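Local coordinates for protein PT26-6P (Thermococcus sp., PDB 2WB7) that is of unknown function but is encoded by a mobile element of a euryarchaeon and combines two immunoglobulin-like domains with a helical domain, at residues A[63-68]-A[263-268]; A[101-106]-A[127-132]; A[300-305]-A[330-335]; A[358-363]-A[370-375]. All coordinates share one frame; numbering follows the deposited sequence.

Contact 1: residues A[63-68]-A[263-268]; sequences GFSAFP and LSDFII
Asp265 has its CG anti to its own carbonyl carbon (chi1 -58°), and Ser65 turns OG roughly the same way (chi1 -32°), so that each group reaches across to a backbone N-H of the other segment. This is the buried seam of two immunoglobulin-like domains: the residues leading into strand 66-75 of the first lie against the tight connection between neighbouring strands 253-261 and 266-272 of the second. The carboxyl group of Asp265 uses OD2 to accept the N-H of Ala66 on the syn lone pair, in a nearly straight bond of 2.9 Å between Ala66 N and Asp265 OD2 (165° at the hydrogen), while OD1 lies 3.4 Å from Ser65 CB. An aspartate suits the place because its short chain carries an acceptor just far enough to meet a backbone N-H where the chain runs into strand 66-75. Ser65 answers in the other direction: its OG takes the N-H of Ser264, with 3.2 Å between Ser264 N and Ser65 OG, while it also bonds to the carbonyl of Tyr62. Ser264 OG in turn pairs with the backbone N of Tyr62, so the two serines, small enough to pack close, share one residue as a second partner. Side chains of Tyr294 and Phe295 touch the acid from the second domain. Beside the N-H that Asp265 OD2 accepts is the methyl of the same residue, Ala66 CB, 3.7 Å from that oxygen.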
loop_
_atom_site.group_PDB
_atom_site.type_symbol
_atom_site.label_atom_id
_atom_site.label_comp_id
_atom_site.label_asym_id
_atom_site.label_seq_id
_atom_site.Cartn_x
_atom_site.Cartn_y
_atom_site.Cartn_z
ATOM N N GLY A 63 -0.705 -6.662 6.399
ATOM C CA GLY A 63 0.027 -5.902 7.416
ATOM C C GLY A 63 -0.638 -5.798 8.776
ATOM O O GLY A 63 -1.016 -6.798 9.370
ATOM N N PHE A 64 -0.793 -4.579 9.276
ATOM C CA PHE A 64 -1.282 -4.392 10.628
ATOM C C PHE A 64 -2.742 -3.978 10.656
ATOM O O PHE A 64 -3.115 -3.090 11.419
ATOM C CB PHE A 64 -0.448 -3.338 11.355
ATOM C CG PHE A 64 1.000 -3.709 11.514
ATOM C CD1 PHE A 64 1.400 -4.530 12.548
ATOM C CD2 PHE A 64 1.965 -3.226 10.638
ATOM C CE1 PHE A 64 2.724 -4.871 12.703
ATOM C CE2 PHE A 64 3.289 -3.575 10.785
ATOM C CZ PHE A 64 3.668 -4.396 11.820
ATOM N N SER A 65 -3.577 -4.615 9.841
ATOM C CA SER A 65 -4.997 -4.261 9.812
ATOM C C SER A 65 -5.818 -4.949 10.901
ATOM O O SER A 65 -5.436 -5.972 11.462
ATOM C CB SER A 65 -5.619 -4.572 8.462
ATOM O OG SER A 65 -4.677 -4.415 7.434
ATOM N N ALA A 66 -6.958 -4.349 11.198
ATOM C CA ALA A 66 -7.938 -4.945 12.069
ATOM C C ALA A 66 -8.805 -5.810 11.160
ATOM O O ALA A 66 -8.880 -5.558 9.961
ATOM C CB ALA A 66 -8.752 -3.859 12.735
ATOM N N PHE A 67 -9.443 -6.838 11.698
ATOM C CA PHE A 67 -10.164 -7.759 10.825
ATOM C C PHE A 67 -11.346 -8.362 11.535
ATOM O O PHE A 67 -11.323 -8.517 12.752
ATOM C CB PHE A 67 -9.227 -8.861 10.337
ATOM C CG PHE A 67 -8.479 -9.534 11.438
ATOM C CD1 PHE A 67 -9.022 -10.619 12.104
ATOM C CD2 PHE A 67 -7.237 -9.079 11.820
ATOM C CE1 PHE A 67 -8.324 -11.243 13.131
ATOM C CE2 PHE A 67 -6.534 -9.691 12.841
ATOM C CZ PHE A 67 -7.079 -10.773 13.500
ATOM N N PRO A 68 -12.385 -8.718 10.773
ATOM C CA PRO A 68 -13.560 -9.260 11.416
ATOM C C PRO A 68 -13.279 -10.689 11.827
ATOM O O PRO A 68 -12.652 -11.441 11.080
ATOM C CB PRO A 68 -14.624 -9.219 10.306
ATOM C CG PRO A 68 -13.886 -9.083 9.014
ATOM C CD PRO A 68 -12.405 -8.932 9.317
ATOM N N LEU A 263 -3.683 -1.823 5.490
ATOM C CA LEU A 263 -4.091 -1.690 4.099
ATOM C C LEU A 263 -5.407 -2.397 3.787
ATOM O O LEU A 263 -6.107 -2.014 2.849
ATOM C CB LEU A 263 -2.991 -2.165 3.147
ATOM C CG LEU A 263 -3.225 -1.878 1.660
ATOM C CD1 LEU A 263 -3.288 -0.377 1.362
ATOM C CD2 LEU A 263 -2.116 -2.543 0.843
ATOM N N SER A 264 -5.741 -3.424 4.566
ATOM C CA SER A 264 -7.006 -4.125 4.375
ATOM C C SER A 264 -8.192 -3.262 4.807
ATOM O O SER A 264 -9.305 -3.442 4.326
ATOM C CB SER A 264 -7.006 -5.424 5.163
ATOM O OG SER A 264 -6.016 -6.321 4.690
ATOM N N ASP A 265 -7.956 -2.332 5.723
ATOM C CA ASP A 265 -9.046 -1.530 6.275
ATOM C C ASP A 265 -9.394 -0.329 5.400
ATOM O O ASP A 265 -10.574 -0.056 5.158
ATOM C CB ASP A 265 -8.704 -1.057 7.684
ATOM C CG ASP A 265 -8.402 -2.210 8.628
ATOM O OD1 ASP A 265 -8.761 -3.361 8.283
ATOM O OD2 ASP A 265 -7.801 -1.969 9.700
ATOM N N PHE A 266 -8.367 0.391 4.941
ATOM C CA PHE A 266 -8.551 1.508 4.021
ATOM C C PHE A 266 -7.321 1.730 3.160
ATOM O O PHE A 266 -6.257 1.182 3.437
ATOM C CB PHE A 266 -8.934 2.792 4.761
ATOM C CG PHE A 266 -7.877 3.305 5.703
ATOM C CD1 PHE A 266 -7.122 4.408 5.375
ATOM C CD2 PHE A 266 -7.655 2.702 6.928
ATOM C CE1 PHE A 266 -6.157 4.887 6.254
ATOM C CE2 PHE A 266 -6.703 3.178 7.801
ATOM C CZ PHE A 266 -5.953 4.265 7.471
ATOM N N ILE A 267 -7.466 2.512 2.100
ATOM C CA ILE A 267 -6.375 2.682 1.153
ATOM C C ILE A 267 -6.164 4.138 0.786
ATOM O O ILE A 267 -7.030 4.989 0.998
ATOM C CB ILE A 267 -6.602 1.880 -0.138
ATOM C CG1 ILE A 267 -7.543 2.630 -1.081
ATOM C CG2 ILE A 267 -7.187 0.523 0.171
ATOM C CD1 ILE A 267 -7.984 1.808 -2.287
ATOM N N ILE A 268 -4.984 4.423 0.263
ATOM C CA ILE A 268 -4.686 5.736 -0.251
ATOM C C ILE A 268 -4.275 5.598 -1.706
ATOM O O ILE A 268 -3.368 4.815 -2.038
ATOM C CB ILE A 268 -3.561 6.398 0.539
ATOM C CG1 ILE A 268 -4.002 6.644 1.981
ATOM C CG2 ILE A 268 -3.133 7.695 -0.132
ATOM C CD1 ILE A 268 -2.954 7.385 2.811
#

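Contact 2: residues A[101-106]-A[127-132]; sequences TYWTRV and VMKAPD
Trp103 sits where the chain turns a corner between the short strands 101-102 and 104-108 of the first immunoglobulin-like domain, and its side chain turns toward the end of strand 120-129 in the other sheet of that domain. At the start of the side chain, CB packs 4.2 Å from the selenium SE of Met128, here a selenomethionine. Beyond CG the indole presents its edge: CD1 lies 3.2 Å from Lys129 O, and that oxygen is in the plane of the ring. NE1 comes next, with Lys129 CB 3.9 Å away, the two side chains running side by side in the same direction. Pro372 of the second domain meets both tips: the far end of the indole packs on it, a long reach that a large flat residue suits, and its O accepts a bond from Lys129 NZ. The flexible Met128 bends at chi2 and chi3 to bring CE to 3.7 Å from Arg105 CB. Lys129 is extended, and its NZ makes a 2.6 Å salt bridge to OD2 of Asp132, using that oxygen's anti lone pair. At the other end, the Tyr102 ring and Pro131 cross at about a right angle, Tyr102 CZ lying 3.8 Å from Pro131 CG. An alanine in place of Tyr102 has neither this ring nor the hydroxyl that bonds to Asp96, and the loss of both would probably loosen the chain at this corner. Arg365 of the second domain joins both segments, its NH1 bonding to Trp103 O and Val127 O.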
loop_
_atom_site.group_PDB
_atom_site.type_symbol
_atom_site.label_atom_id
_atom_site.label_comp_id
_atom_site.label_asym_id
_atom_site.label_seq_id
_atom_site.Cartn_x
_atom_site.Cartn_y
_atom_site.Cartn_z
ATOM N N THR A 101 -2.592 -10.182 26.260
ATOM C CA THR A 101 -3.863 -10.254 25.553
ATOM C C THR A 101 -4.345 -8.888 25.101
ATOM O O THR A 101 -4.221 -7.915 25.841
ATOM C CB THR A 101 -4.961 -10.867 26.438
ATOM O OG1 THR A 101 -5.170 -10.037 27.581
ATOM C CG2 THR A 101 -4.572 -12.256 26.894
ATOM N N TYR A 102 -4.931 -8.816 23.910
ATOM C CA TYR A 102 -5.431 -7.539 23.423
ATOM C C TYR A 102 -6.874 -7.578 22.943
ATOM O O TYR A 102 -7.342 -8.576 22.403
ATOM C CB TYR A 102 -4.576 -7.029 22.271
ATOM C CG TYR A 102 -3.091 -7.264 22.363
ATOM C CD1 TYR A 102 -2.569 -8.544 22.492
ATOM C CD2 TYR A 102 -2.202 -6.200 22.251
ATOM C CE1 TYR A 102 -1.203 -8.754 22.535
ATOM C CE2 TYR A 102 -0.832 -6.395 22.293
ATOM C CZ TYR A 102 -0.336 -7.674 22.432
ATOM O OH TYR A 102 1.029 -7.882 22.473
ATOM N N TRP A 103 -7.566 -6.465 23.133
ATOM C CA TRP A 103 -8.837 -6.226 22.457
ATOM C C TRP A 103 -9.937 -7.152 22.939
ATOM O O TRP A 103 -10.978 -7.280 22.293
ATOM C CB TRP A 103 -8.657 -6.354 20.944
ATOM C CG TRP A 103 -7.560 -5.489 20.462
ATOM C CD1 TRP A 103 -6.482 -5.857 19.713
ATOM C CD2 TRP A 103 -7.411 -4.100 20.734
ATOM N NE1 TRP A 103 -5.672 -4.772 19.495
ATOM C CE2 TRP A 103 -6.222 -3.677 20.110
ATOM C CE3 TRP A 103 -8.174 -3.167 21.444
ATOM C CZ2 TRP A 103 -5.772 -2.355 20.170
ATOM C CZ3 TRP A 103 -7.729 -1.850 21.506
ATOM C CH2 TRP A 103 -6.537 -1.458 20.870
ATOM N N THR A 104 -9.691 -7.790 24.080
ATOM C CA THR A 104 -10.676 -8.647 24.729
ATOM C C THR A 104 -12.082 -8.125 24.501
ATOM O O THR A 104 -12.357 -6.941 24.699
ATOM C CB THR A 104 -10.421 -8.743 26.245
ATOM O OG1 THR A 104 -9.014 -8.873 26.493
ATOM C CG2 THR A 104 -11.139 -9.941 26.821
ATOM N N ARG A 105 -12.966 -9.016 24.068
ATOM C CA ARG A 105 -14.351 -8.662 23.815
ATOM C C ARG A 105 -15.180 -9.571 24.688
ATOM O O ARG A 105 -14.909 -10.769 24.759
ATOM C CB ARG A 105 -14.696 -8.916 22.346
ATOM C CG ARG A 105 -15.735 -7.979 21.750
ATOM C CD ARG A 105 -17.078 -8.132 22.427
ATOM N NE ARG A 105 -18.148 -7.532 21.650
ATOM C CZ ARG A 105 -19.405 -7.439 22.065
ATOM N NH1 ARG A 105 -19.746 -7.915 23.253
ATOM N NH2 ARG A 105 -20.320 -6.874 21.293
ATOM N N VAL A 106 -16.187 -9.020 25.354
ATOM C CA VAL A 106 -17.040 -9.846 26.193
ATOM C C VAL A 106 -18.526 -9.672 25.897
ATOM O O VAL A 106 -19.048 -8.553 25.899
ATOM C CB VAL A 106 -16.771 -9.587 27.688
ATOM C CG1 VAL A 106 -17.981 -9.978 28.520
ATOM C CG2 VAL A 106 -15.518 -10.345 28.136
ATOM N N VAL A 127 -14.373 -7.677 15.924
ATOM C CA VAL A 127 -13.249 -7.158 15.170
ATOM C C VAL A 127 -12.017 -7.337 16.016
ATOM O O VAL A 127 -12.050 -7.076 17.210
ATOM C CB VAL A 127 -13.418 -5.665 14.899
ATOM C CG1 VAL A 127 -12.325 -5.175 13.961
ATOM C CG2 VAL A 127 -14.803 -5.384 14.325
HETATM N N MSE A 128 -10.929 -7.788 15.408
HETATM C CA MSE A 128 -9.684 -7.989 16.155
HETATM C C MSE A 128 -8.455 -7.349 15.476
HETATM O O MSE A 128 -8.540 -6.773 14.383
HETATM C CB MSE A 128 -9.443 -9.483 16.406
HETATM C CG MSE A 128 -10.501 -10.144 17.309
HETATM SE SE MSE A 128 -10.317 -9.818 19.257
HETATM C CE MSE A 128 -12.179 -9.443 19.632
ATOM N N LYS A 129 -7.308 -7.457 16.134
ATOM C CA LYS A 129 -6.077 -6.903 15.603
ATOM C C LYS A 129 -4.851 -7.443 16.343
ATOM O O LYS A 129 -4.834 -7.517 17.578
ATOM C CB LYS A 129 -6.132 -5.383 15.695
ATOM C CG LYS A 129 -4.955 -4.682 15.050
ATOM C CD LYS A 129 -4.901 -3.202 15.420
ATOM C CE LYS A 129 -3.642 -2.570 14.845
ATOM N NZ LYS A 129 -3.330 -1.268 15.475
ATOM N N ALA A 130 -3.829 -7.824 15.583
ATOM C CA ALA A 130 -2.572 -8.295 16.153
ATOM C C ALA A 130 -1.806 -7.191 16.895
ATOM O O ALA A 130 -2.210 -6.021 16.875
ATOM C CB ALA A 130 -1.708 -8.885 15.060
ATOM N N PRO A 131 -0.693 -7.556 17.564
ATOM C CA PRO A 131 0.177 -6.545 18.174
ATOM C C PRO A 131 0.715 -5.542 17.132
ATOM O O PRO A 131 1.054 -5.929 16.003
ATOM C CB PRO A 131 1.325 -7.381 18.767
ATOM C CG PRO A 131 0.741 -8.722 18.993
ATOM C CD PRO A 131 -0.215 -8.922 17.843
ATOM N N ASP A 132 0.793 -4.272 17.521
ATOM C CA ASP A 132 1.147 -3.200 16.603
ATOM C C ASP A 132 2.140 -2.228 17.236
ATOM O O ASP A 132 1.740 -1.277 17.904
ATOM C CB ASP A 132 -0.124 -2.450 16.211
ATOM C CG ASP A 132 0.063 -1.550 15.008
ATOM O OD1 ASP A 132 1.215 -1.242 14.642
ATOM O OD2 ASP A 132 -0.954 -1.156 14.423
#

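Contact 3: residues A[300-305]-A[330-335]; sequences PKISDE and GDLTEP
Ile302 O is the centre of the first shell: it accepts the N-H of Leu332, the two atoms 3.1 Å apart, and a CA-H...O contact from Asp331, whose CA lies 3.3 Å from the same Ile302 O. The Leu332 donor approaches from above the carbonyl plane, 27° out of it, so the bond is not aimed along a lone pair. Here the antiparallel hairpin of strands 301-314 and 319-331 in the second immunoglobulin-like domain runs out at its open end, and Ser303 with Asp331 forms a non-hydrogen-bonded pair. Leu332, the centre of an inverse gamma turn, leads the chain out of the strand while folding its side chain back. Its CD2 comes to 3.6 Å from Ser303 CA, and the same methyl lies 3.9 Å from CG2 of Ile302, the two side chains crossing obliquely. Branched apolar residues fit here because both are buried, Ile302 resting also on Ala361 and Phe295, and Leu332 on Ile288. An alanine at Leu332 lacks the CD2 that rests on Ile302, which would probably leave the exit of the hairpin less firmly held. Strand 301-314 is also held on its other side, the backbones of Ser303 and Glu305 bonding to Tyr362 and Tyr360. Farther out the surface is polar. Lys301 and Asp331 cross obliquely, with 5.6 Å between Lys301 NZ and Asp331 OD1, and Lys301 NZ has a long, weak ion pair with Glu364. The positive phi of Gly330 (78°) favours glycine. Beside it, Asp331 OD1 lies 3.8 Å from Ser303 CB.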
loop_
_atom_site.group_PDB
_atom_site.type_symbol
_atom_site.label_atom_id
_atom_site.label_comp_id
_atom_site.label_asym_id
_atom_site.label_seq_id
_atom_site.Cartn_x
_atom_site.Cartn_y
_atom_site.Cartn_z
ATOM N N PRO A 300 -18.300 -1.708 11.668
ATOM C CA PRO A 300 -17.832 -0.664 12.566
ATOM C C PRO A 300 -17.719 0.664 11.828
ATOM O O PRO A 300 -17.462 0.671 10.627
ATOM C CB PRO A 300 -16.433 -1.144 12.962
ATOM C CG PRO A 300 -16.199 -2.418 12.195
ATOM C CD PRO A 300 -17.186 -2.492 11.119
ATOM N N LYS A 301 -17.916 1.775 12.533
ATOM C CA LYS A 301 -17.606 3.087 11.976
ATOM C C LYS A 301 -16.091 3.220 12.004
ATOM O O LYS A 301 -15.426 2.594 12.820
ATOM C CB LYS A 301 -18.214 4.203 12.829
ATOM C CG LYS A 301 -17.619 4.206 14.241
ATOM C CD LYS A 301 -17.729 5.549 15.009
ATOM C CE LYS A 301 -16.503 5.739 15.958
ATOM N NZ LYS A 301 -16.829 6.494 17.216
ATOM N N ILE A 302 -15.544 4.037 11.118
ATOM C CA ILE A 302 -14.108 4.341 11.128
ATOM C C ILE A 302 -13.920 5.866 11.071
ATOM O O ILE A 302 -14.603 6.515 10.290
ATOM C CB ILE A 302 -13.446 3.714 9.899
ATOM C CG1 ILE A 302 -13.797 2.225 9.817
ATOM C CG2 ILE A 302 -11.947 3.941 9.912
ATOM C CD1 ILE A 302 -13.253 1.560 8.568
ATOM N N SER A 303 -13.008 6.440 11.859
ATOM C CA SER A 303 -12.842 7.902 11.827
ATOM C C SER A 303 -11.478 8.498 12.167
ATOM O O SER A 303 -10.861 8.079 13.139
ATOM C CB SER A 303 -13.868 8.522 12.755
ATOM O OG SER A 303 -14.114 7.631 13.809
ATOM N N ASP A 304 -10.991 9.391 11.286
ATOM C CA ASP A 304 -10.207 10.605 11.646
ATOM C C ASP A 304 -8.987 11.314 10.933
ATOM O O ASP A 304 -9.186 12.199 10.092
ATOM C CB ASP A 304 -10.022 10.717 13.128
ATOM C CG ASP A 304 -10.213 12.112 13.564
ATOM O OD1 ASP A 304 -11.029 12.762 12.862
ATOM O OD2 ASP A 304 -9.562 12.555 14.543
ATOM N N GLU A 305 -7.743 11.030 11.337
ATOM C CA GLU A 305 -6.652 12.057 11.206
ATOM C C GLU A 305 -5.443 11.756 10.306
ATOM O O GLU A 305 -4.886 10.668 10.364
ATOM C CB GLU A 305 -6.140 12.426 12.589
ATOM C CG GLU A 305 -5.220 13.604 12.633
ATOM C CD GLU A 305 -4.848 13.973 14.089
ATOM O OE1 GLU A 305 -4.935 13.080 14.970
ATOM O OE2 GLU A 305 -4.459 15.139 14.360
ATOM N N GLY A 330 -13.145 13.104 10.026
ATOM C CA GLY A 330 -14.368 12.624 10.660
ATOM C C GLY A 330 -14.591 11.153 10.312
ATOM O O GLY A 330 -13.669 10.344 10.381
ATOM N N ASP A 331 -15.805 10.797 9.923
ATOM C CA ASP A 331 -16.082 9.426 9.558
ATOM C C ASP A 331 -15.692 9.263 8.112
ATOM O O ASP A 331 -16.152 10.032 7.283
ATOM C CB ASP A 331 -17.567 9.125 9.769
ATOM C CG ASP A 331 -17.989 9.276 11.239
ATOM O OD1 ASP A 331 -17.616 8.396 12.059
ATOM O OD2 ASP A 331 -18.674 10.274 11.585
ATOM N N LEU A 332 -14.816 8.307 7.799
ATOM C CA LEU A 332 -14.494 8.062 6.398
ATOM C C LEU A 332 -15.467 7.080 5.799
ATOM O O LEU A 332 -15.112 5.960 5.427
ATOM C CB LEU A 332 -13.041 7.652 6.138
ATOM C CG LEU A 332 -12.225 6.776 7.074
ATOM C CD1 LEU A 332 -10.929 6.446 6.374
ATOM C CD2 LEU A 332 -11.944 7.491 8.395
ATOM N N THR A 333 -16.702 7.535 5.708
ATOM C CA THR A 333 -17.744 6.812 5.029
ATOM C C THR A 333 -17.668 7.078 3.524
ATOM O O THR A 333 -18.150 6.284 2.718
ATOM C CB THR A 333 -19.091 7.282 5.547
ATOM O OG1 THR A 333 -19.261 8.661 5.193
ATOM C CG2 THR A 333 -19.121 7.148 7.075
ATOM N N GLU A 334 -17.082 8.198 3.128
ATOM C CA GLU A 334 -16.902 8.441 1.693
ATOM C C GLU A 334 -15.479 8.819 1.299
ATOM O O GLU A 334 -14.789 9.522 2.043
ATOM C CB GLU A 334 -17.891 9.485 1.169
ATOM C CG GLU A 334 -18.260 10.589 2.133
ATOM C CD GLU A 334 -19.409 11.422 1.582
ATOM O OE1 GLU A 334 -20.159 10.886 0.742
ATOM O OE2 GLU A 334 -19.566 12.605 1.965
ATOM N N PRO A 335 -15.043 8.362 0.114
ATOM C CA PRO A 335 -13.720 8.700 -0.416
ATOM C C PRO A 335 -13.511 10.203 -0.358
ATOM O O PRO A 335 -14.436 10.962 -0.603
ATOM C CB PRO A 335 -13.796 8.232 -1.874
ATOM C CG PRO A 335 -14.803 7.131 -1.852
ATOM C CD PRO A 335 -15.823 7.535 -0.820
#

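Contact 4: residues A[358-363]-A[370-375]; sequences LVYAYV and KIPIWL
Pro372 is the bump that the two tyrosines of the opposing strand receive in this antiparallel hairpin of strands 350-364 and 370-379. Its CB nestles 3.5 Å from Tyr360 OH, the two side chains running side by side, while Tyr362 crosses it obliquely and brings CE1 to 4.0 Å from Pro372 CB. Reaching past the proline, the phenol groups of Tyr360 and Tyr362 bond to each other across 3.0 Å between their OH atoms. The opposite face, of Val359, Ala361, Val363, Ile371, Ile373 and Leu375, is aliphatic. The small Ala361, on which Ile302 also packs, lets Ile373 lean across: with CG1 in the crowded position between the backbone N and carbonyl carbon (chi1 49°), Ile373 brings CG1 to 3.4 Å from Ala361 O and sends CD1 on diagonally, 3.6 Å from Val363 CG2. Phe266 covers Ile373, Val359 and Leu375. Between the faces, Val359, Ala361 and Val363 each exchange two backbone bonds with Leu375, Ile373 and Ile371. A proline, with no N-H to give, costs this ladder nothing at a non-hydrogen-bonded pair, and its O is taken by Lys129 NZ; the face of Tyr360, Tyr362, Pro372 and Trp374 thus mixes rings with polar groups.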
loop_
_atom_site.group_PDB
_atom_site.type_symbol
_atom_site.label_atom_id
_atom_site.label_comp_id
_atom_site.label_asym_id
_atom_site.label_seq_id
_atom_site.Cartn_x
_atom_site.Cartn_y
_atom_site.Cartn_z
ATOM N N LEU A 358 0.494 9.745 5.878
ATOM C CA LEU A 358 0.170 9.004 7.076
ATOM C C LEU A 358 -1.269 9.291 7.510
ATOM O O LEU A 358 -1.682 10.446 7.627
ATOM C CB LEU A 358 1.139 9.386 8.192
ATOM C CG LEU A 358 2.642 9.242 7.922
ATOM C CD1 LEU A 358 3.405 9.632 9.161
ATOM C CD2 LEU A 358 3.023 7.837 7.520
ATOM N N VAL A 359 -2.028 8.223 7.749
ATOM C CA VAL A 359 -3.375 8.321 8.305
ATOM C C VAL A 359 -3.523 7.446 9.540
ATOM O O VAL A 359 -2.981 6.334 9.620
ATOM C CB VAL A 359 -4.440 7.906 7.291
ATOM C CG1 VAL A 359 -5.820 8.289 7.793
ATOM C CG2 VAL A 359 -4.159 8.581 5.963
ATOM N N TYR A 360 -4.271 7.965 10.500
ATOM C CA TYR A 360 -4.497 7.309 11.769
ATOM C C TYR A 360 -5.986 7.389 12.044
ATOM O O TYR A 360 -6.555 8.481 12.036
ATOM C CB TYR A 360 -3.726 8.054 12.851
ATOM C CG TYR A 360 -3.918 7.547 14.254
ATOM C CD1 TYR A 360 -3.157 6.494 14.743
ATOM C CD2 TYR A 360 -4.832 8.148 15.105
ATOM C CE1 TYR A 360 -3.320 6.031 16.043
ATOM C CE2 TYR A 360 -5.008 7.697 16.411
ATOM C CZ TYR A 360 -4.251 6.639 16.872
ATOM O OH TYR A 360 -4.422 6.200 18.169
ATOM N N ALA A 361 -6.628 6.244 12.269
ATOM C CA ALA A 361 -8.064 6.248 12.566
ATOM C C ALA A 361 -8.457 5.195 13.605
ATOM O O ALA A 361 -7.621 4.423 14.069
ATOM C CB ALA A 361 -8.887 6.103 11.289
ATOM N N TYR A 362 -9.732 5.196 13.974
ATOM C CA TYR A 362 -10.267 4.229 14.911
ATOM C C TYR A 362 -11.373 3.432 14.264
ATOM O O TYR A 362 -12.264 3.985 13.617
ATOM C CB TYR A 362 -10.835 4.931 16.136
ATOM C CG TYR A 362 -9.790 5.616 16.979
ATOM C CD1 TYR A 362 -9.101 4.919 17.953
ATOM C CD2 TYR A 362 -9.493 6.966 16.802
ATOM C CE1 TYR A 362 -8.137 5.539 18.731
ATOM C CE2 TYR A 362 -8.528 7.588 17.574
ATOM C CZ TYR A 362 -7.859 6.868 18.537
ATOM O OH TYR A 362 -6.901 7.477 19.304
ATOM N N VAL A 363 -11.297 2.125 14.420
ATOM C CA VAL A 363 -12.412 1.266 14.102
ATOM C C VAL A 363 -13.188 1.122 15.394
ATOM O O VAL A 363 -12.641 0.640 16.393
ATOM C CB VAL A 363 -11.911 -0.105 13.679
ATOM C CG1 VAL A 363 -13.077 -1.051 13.481
ATOM C CG2 VAL A 363 -11.053 0.021 12.420
ATOM N N LYS A 370 -12.669 1.108 21.020
ATOM C CA LYS A 370 -12.148 1.764 19.804
ATOM C C LYS A 370 -10.729 1.335 19.432
ATOM O O LYS A 370 -9.799 1.602 20.176
ATOM C CB LYS A 370 -12.219 3.280 19.953
ATOM C CG LYS A 370 -13.561 3.834 19.582
ATOM C CD LYS A 370 -13.859 5.089 20.345
ATOM C CE LYS A 370 -15.351 5.429 20.268
ATOM N NZ LYS A 370 -16.269 4.392 20.901
ATOM N N ILE A 371 -10.570 0.680 18.279
ATOM C CA ILE A 371 -9.278 0.104 17.872
ATOM C C ILE A 371 -8.509 0.992 16.873
ATOM O O ILE A 371 -8.976 1.226 15.754
ATOM C CB ILE A 371 -9.474 -1.283 17.222
ATOM C CG1 ILE A 371 -10.237 -2.211 18.155
ATOM C CG2 ILE A 371 -8.159 -1.911 16.876
ATOM C CD1 ILE A 371 -10.444 -3.589 17.591
ATOM N N PRO A 372 -7.308 1.465 17.263
ATOM C CA PRO A 372 -6.546 2.413 16.447
ATOM C C PRO A 372 -5.871 1.740 15.250
ATOM O O PRO A 372 -5.212 0.712 15.417
ATOM C CB PRO A 372 -5.471 2.928 17.414
ATOM C CG PRO A 372 -5.749 2.266 18.745
ATOM C CD PRO A 372 -6.558 1.057 18.458
ATOM N N ILE A 373 -6.030 2.301 14.057
ATOM C CA ILE A 373 -5.318 1.778 12.902
ATOM C C ILE A 373 -4.577 2.903 12.200
ATOM O O ILE A 373 -4.965 4.081 12.315
ATOM C CB ILE A 373 -6.253 1.106 11.906
ATOM C CG1 ILE A 373 -7.446 2.011 11.619
ATOM C CG2 ILE A 373 -6.712 -0.241 12.444
ATOM C CD1 ILE A 373 -8.334 1.479 10.545
ATOM N N TRP A 374 -3.506 2.548 11.492
ATOM C CA TRP A 374 -2.729 3.522 10.766
ATOM C C TRP A 374 -2.373 2.997 9.389
ATOM O O TRP A 374 -2.309 1.782 9.169
ATOM C CB TRP A 374 -1.453 3.875 11.535
ATOM C CG TRP A 374 -0.490 2.735 11.676
ATOM C CD1 TRP A 374 -0.478 1.799 12.658
ATOM C CD2 TRP A 374 0.590 2.411 10.793
ATOM N NE1 TRP A 374 0.556 0.918 12.454
ATOM C CE2 TRP A 374 1.223 1.269 11.315
ATOM C CE3 TRP A 374 1.078 2.972 9.607
ATOM C CZ2 TRP A 374 2.317 0.676 10.701
ATOM C CZ3 TRP A 374 2.175 2.379 8.997
ATOM C CH2 TRP A 374 2.781 1.246 9.547
ATOM N N LEU A 375 -2.154 3.927 8.463
ATOM C CA LEU A 375 -1.651 3.593 7.135
ATOM C C LEU A 375 -0.544 4.562 6.724
ATOM O O LEU A 375 -0.592 5.772 7.026
ATOM C CB LEU A 375 -2.766 3.614 6.094
ATOM C CG LEU A 375 -2.369 3.104 4.702
ATOM C CD1 LEU A 375 -2.219 1.616 4.701
ATOM C CD2 LEU A 375 -3.425 3.488 3.688
#

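In the fold
From the N terminus, the chain reaches 63-68 in the first immunoglobulin-like domain, and contact 1 brings this segment against 263-268 of the second, closing a very long loop. Within that span contact 2 closes a much shorter one, between 101-106 and 127-132. Contacts 3 and 4 then follow in series, each within a hairpin of the second domain, and no loops cross. Strands 66-75 and 120-129 are neighbours, linking contact 1 to contact 2 through Phe67 O and Met128 N. Strands 301-314 and 350-364 are likewise adjacent, linking contacts 3 and 4. Between domains, Asp132 bonds to Trp374, so contact 2 meets contact 4 alongside the seam of contact 1.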